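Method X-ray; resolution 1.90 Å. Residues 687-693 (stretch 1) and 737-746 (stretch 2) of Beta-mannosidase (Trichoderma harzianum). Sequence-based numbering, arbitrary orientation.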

# COMPACT_ATOMS: atom_id res chain seq x y z
N ILE A 687 -36.81 4.19 3.74
CA ILE A 687 -37.34 3.14 4.57
C ILE A 687 -38.58 3.54 5.39
O ILE A 687 -39.51 2.75 5.52
CB ILE A 687 -36.29 2.61 5.56
CG1 ILE A 687 -35.19 1.88 4.78
CG2 ILE A 687 -37.01 1.68 6.53
CD1 ILE A 687 -33.96 1.50 5.61
N GLN A 688 -38.55 4.72 6.00
CA GLN A 688 -39.68 5.17 6.80
C GLN A 688 -40.92 5.38 5.91
O GLN A 688 -42.04 5.15 6.32
CB GLN A 688 -39.35 6.44 7.57
CG GLN A 688 -39.12 7.69 6.73
CD GLN A 688 -38.80 8.92 7.57
OE1 GLN A 688 -38.08 8.86 8.58
NE2 GLN A 688 -39.36 10.07 7.16
N PHE A 689 -40.70 5.80 4.67
CA PHE A 689 -41.81 5.96 3.70
C PHE A 689 -42.40 4.60 3.26
O PHE A 689 -43.62 4.42 3.19
CB PHE A 689 -41.32 6.76 2.50
CG PHE A 689 -42.23 6.72 1.32
CD1 PHE A 689 -43.23 7.64 1.16
CD2 PHE A 689 -42.07 5.74 0.35
CE1 PHE A 689 -44.06 7.60 0.09
CE2 PHE A 689 -42.93 5.67 -0.73
CZ PHE A 689 -43.92 6.61 -0.86
N TYR A 690 -41.53 3.63 3.00
CA TYR A 690 -41.99 2.27 2.68
C TYR A 690 -42.76 1.64 3.86
O TYR A 690 -43.83 1.06 3.67
CB TYR A 690 -40.83 1.34 2.27
CG TYR A 690 -40.09 1.76 1.02
CD1 TYR A 690 -40.78 2.25 -0.10
CD2 TYR A 690 -38.67 1.73 0.97
CE1 TYR A 690 -40.09 2.69 -1.22
CE2 TYR A 690 -37.99 2.16 -0.15
CZ TYR A 690 -38.69 2.64 -1.25
OH TYR A 690 -38.00 3.07 -2.40
N ARG A 691 -42.22 1.78 5.07
CA ARG A 691 -42.85 1.20 6.24
C ARG A 691 -44.20 1.78 6.60
O ARG A 691 -45.08 1.05 6.96
CB ARG A 691 -41.99 1.34 7.44
CG ARG A 691 -40.77 0.43 7.35
CD ARG A 691 -40.12 0.39 8.70
NE ARG A 691 -40.93 -0.30 9.72
CZ ARG A 691 -40.49 -0.57 10.95
NH1 ARG A 691 -39.24 -0.22 11.30
NH2 ARG A 691 -41.25 -1.22 11.82
N ARG A 692 -44.31 3.10 6.60
CA ARG A 692 -45.62 3.79 6.74
C ARG A 692 -46.68 3.29 5.74
O ARG A 692 -47.90 3.28 6.02
CB ARG A 692 -45.42 5.30 6.57
CG ARG A 692 -46.72 6.10 6.72
CD ARG A 692 -46.56 7.58 6.47
NE ARG A 692 -46.20 7.86 5.09
CZ ARG A 692 -45.97 9.09 4.61
NH1 ARG A 692 -46.07 10.16 5.39
NH2 ARG A 692 -45.62 9.23 3.33
N GLY A 693 -46.22 2.94 4.55
CA GLY A 693 -47.09 2.38 3.53
C GLY A 693 -47.83 1.10 3.93
O GLY A 693 -48.79 0.75 3.30
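Stretch 2, residues 737-746: YEHVIASAFW

Stretch 2 begins as loop, with Tyr-737 the first residue to leave helical phi/psi after a helix, and becomes an extended strand from Val-740 onward. The strand crosses the helix of stretch 1 at -111°, with the axes 9.3 Å apart at closest approach.

The Tyr-737 ring reaches Ile-687, CE1 to CG2 of Ile-687 at 3.6 Å. Glu-738 and His-739 point their side chains away and offer backbone carbonyls instead. Glu-738 O accepts hydrogen bonds from Arg-691 NH1 (2.7 Å) and Arg-691 NH2 (3.0 Å). His-739 O takes a weak one from Arg-691 NH2 (3.3 Å). Both carbonyls lie near the guanidinium plane, where its N-H groups point.

Along the strand, side chains alternate. Val-740, Ala-742, Ala-744 and Trp-746 point away; Ile-741, Ser-743 and Phe-745 point toward the helix. Ile-741 CD1 covers one face of the Arg-691 guanidinium, 3.8 Å from NH1. Ser-743 OG sits 3.5 Å from Gln-688 CB, and two waters link this OG to Gln-688 OE1 and O. Ala-744 O accepts a hydrogen bond from Gln-688 NE2 (2.8 Å); another water joins Ala-744 N to Gln-688 OE1.

Phe-745 is sandwiched. The Arg-692 guanidinium stacks flat on one face, CZ to Phe-745 CE2 at 3.2 Å, a cation-pi contact. Gln-688 NE2 lies over the opposite face, 4.0 Å from Phe-745 CE2.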

# COMPACT_ATOMS: atom_id res chain seq x y z
N TYR A 737 -35.24 0.26 11.22
CA TYR A 737 -35.82 -1.08 11.17
C TYR A 737 -36.29 -1.59 12.57
O TYR A 737 -36.61 -2.76 12.76
CB TYR A 737 -34.84 -2.08 10.53
CG TYR A 737 -34.73 -2.06 8.99
CD1 TYR A 737 -35.74 -1.55 8.19
CD2 TYR A 737 -33.65 -2.65 8.36
CE1 TYR A 737 -35.65 -1.60 6.79
CE2 TYR A 737 -33.57 -2.70 6.96
CZ TYR A 737 -34.57 -2.15 6.18
OH TYR A 737 -34.50 -2.18 4.81
N GLU A 738 -36.31 -0.71 13.56
CA GLU A 738 -36.82 -1.10 14.87
C GLU A 738 -38.33 -1.42 14.78
O GLU A 738 -39.03 -0.95 13.87
CB GLU A 738 -36.55 -0.00 15.91
CG GLU A 738 -35.10 0.07 16.38
CD GLU A 738 -34.93 0.89 17.63
OE1 GLU A 738 -35.56 0.53 18.63
OE2 GLU A 738 -34.23 1.89 17.64
N HIS A 739 -38.80 -2.24 15.71
CA HIS A 739 -40.21 -2.70 15.69
C HIS A 739 -41.21 -1.56 15.68
O HIS A 739 -42.15 -1.60 14.94
CB HIS A 739 -40.49 -3.66 16.85
CG HIS A 739 -39.74 -4.94 16.76
ND1 HIS A 739 -39.98 -5.88 15.77
CD2 HIS A 739 -38.74 -5.44 17.52
CE1 HIS A 739 -39.15 -6.90 15.94
NE2 HIS A 739 -38.40 -6.67 17.00
N VAL A 740 -40.97 -0.54 16.51
CA VAL A 740 -41.85 0.62 16.64
C VAL A 740 -40.99 1.89 16.49
O VAL A 740 -40.04 2.09 17.25
CB VAL A 740 -42.55 0.62 18.02
CG1 VAL A 740 -43.63 1.67 18.10
CG2 VAL A 740 -43.16 -0.75 18.31
N ILE A 741 -41.30 2.72 15.49
CA ILE A 741 -40.54 3.92 15.17
C ILE A 741 -41.47 5.12 15.03
O ILE A 741 -42.63 4.98 14.66
CB ILE A 741 -39.69 3.74 13.87
CG1 ILE A 741 -40.59 3.45 12.65
CG2 ILE A 741 -38.67 2.61 14.06
CD1 ILE A 741 -39.88 3.57 11.31
N ALA A 742 -40.93 6.28 15.37
CA ALA A 742 -41.54 7.59 15.11
C ALA A 742 -40.74 8.24 14.00
O ALA A 742 -39.52 8.36 14.11
CB ALA A 742 -41.50 8.46 16.36
N SER A 743 -41.42 8.69 12.97
CA SER A 743 -40.77 9.10 11.74
C SER A 743 -41.22 10.50 11.35
O SER A 743 -42.42 10.79 11.40
CB SER A 743 -41.08 8.11 10.62
OG SER A 743 -40.54 6.81 10.87
N ALA A 744 -40.26 11.35 10.94
CA ALA A 744 -40.55 12.74 10.57
C ALA A 744 -40.56 12.88 9.07
O ALA A 744 -39.57 12.60 8.42
CB ALA A 744 -39.52 13.69 11.16
N PHE A 745 -41.68 13.35 8.53
CA PHE A 745 -41.86 13.56 7.09
C PHE A 745 -41.93 15.05 6.83
O PHE A 745 -42.83 15.74 7.34
CB PHE A 745 -43.17 12.92 6.62
CG PHE A 745 -43.13 11.42 6.56
CD1 PHE A 745 -43.38 10.66 7.69
CD2 PHE A 745 -42.87 10.77 5.38
CE1 PHE A 745 -43.35 9.27 7.65
CE2 PHE A 745 -42.84 9.38 5.32
CZ PHE A 745 -43.08 8.63 6.45
N TRP A 746 -41.00 15.56 6.04
CA TRP A 746 -40.94 16.99 5.77
C TRP A 746 -41.27 17.29 4.32
O TRP A 746 -40.51 16.93 3.42
CB TRP A 746 -39.56 17.54 6.13
CG TRP A 746 -39.45 19.07 6.01
CD1 TRP A 746 -40.44 20.00 6.19
CD2 TRP A 746 -38.25 19.81 5.73
NE1 TRP A 746 -39.94 21.27 6.02
CE2 TRP A 746 -38.60 21.18 5.74
CE3 TRP A 746 -36.92 19.44 5.46
CZ2 TRP A 746 -37.66 22.19 5.49
CZ3 TRP A 746 -35.99 20.45 5.21
CH2 TRP A 746 -36.36 21.81 5.22
O HOH W 1 -37.41 10.74 10.45
O HOH W 2 -38.03 7.16 10.92
O HOH W 3 -42.79 5.49 9.08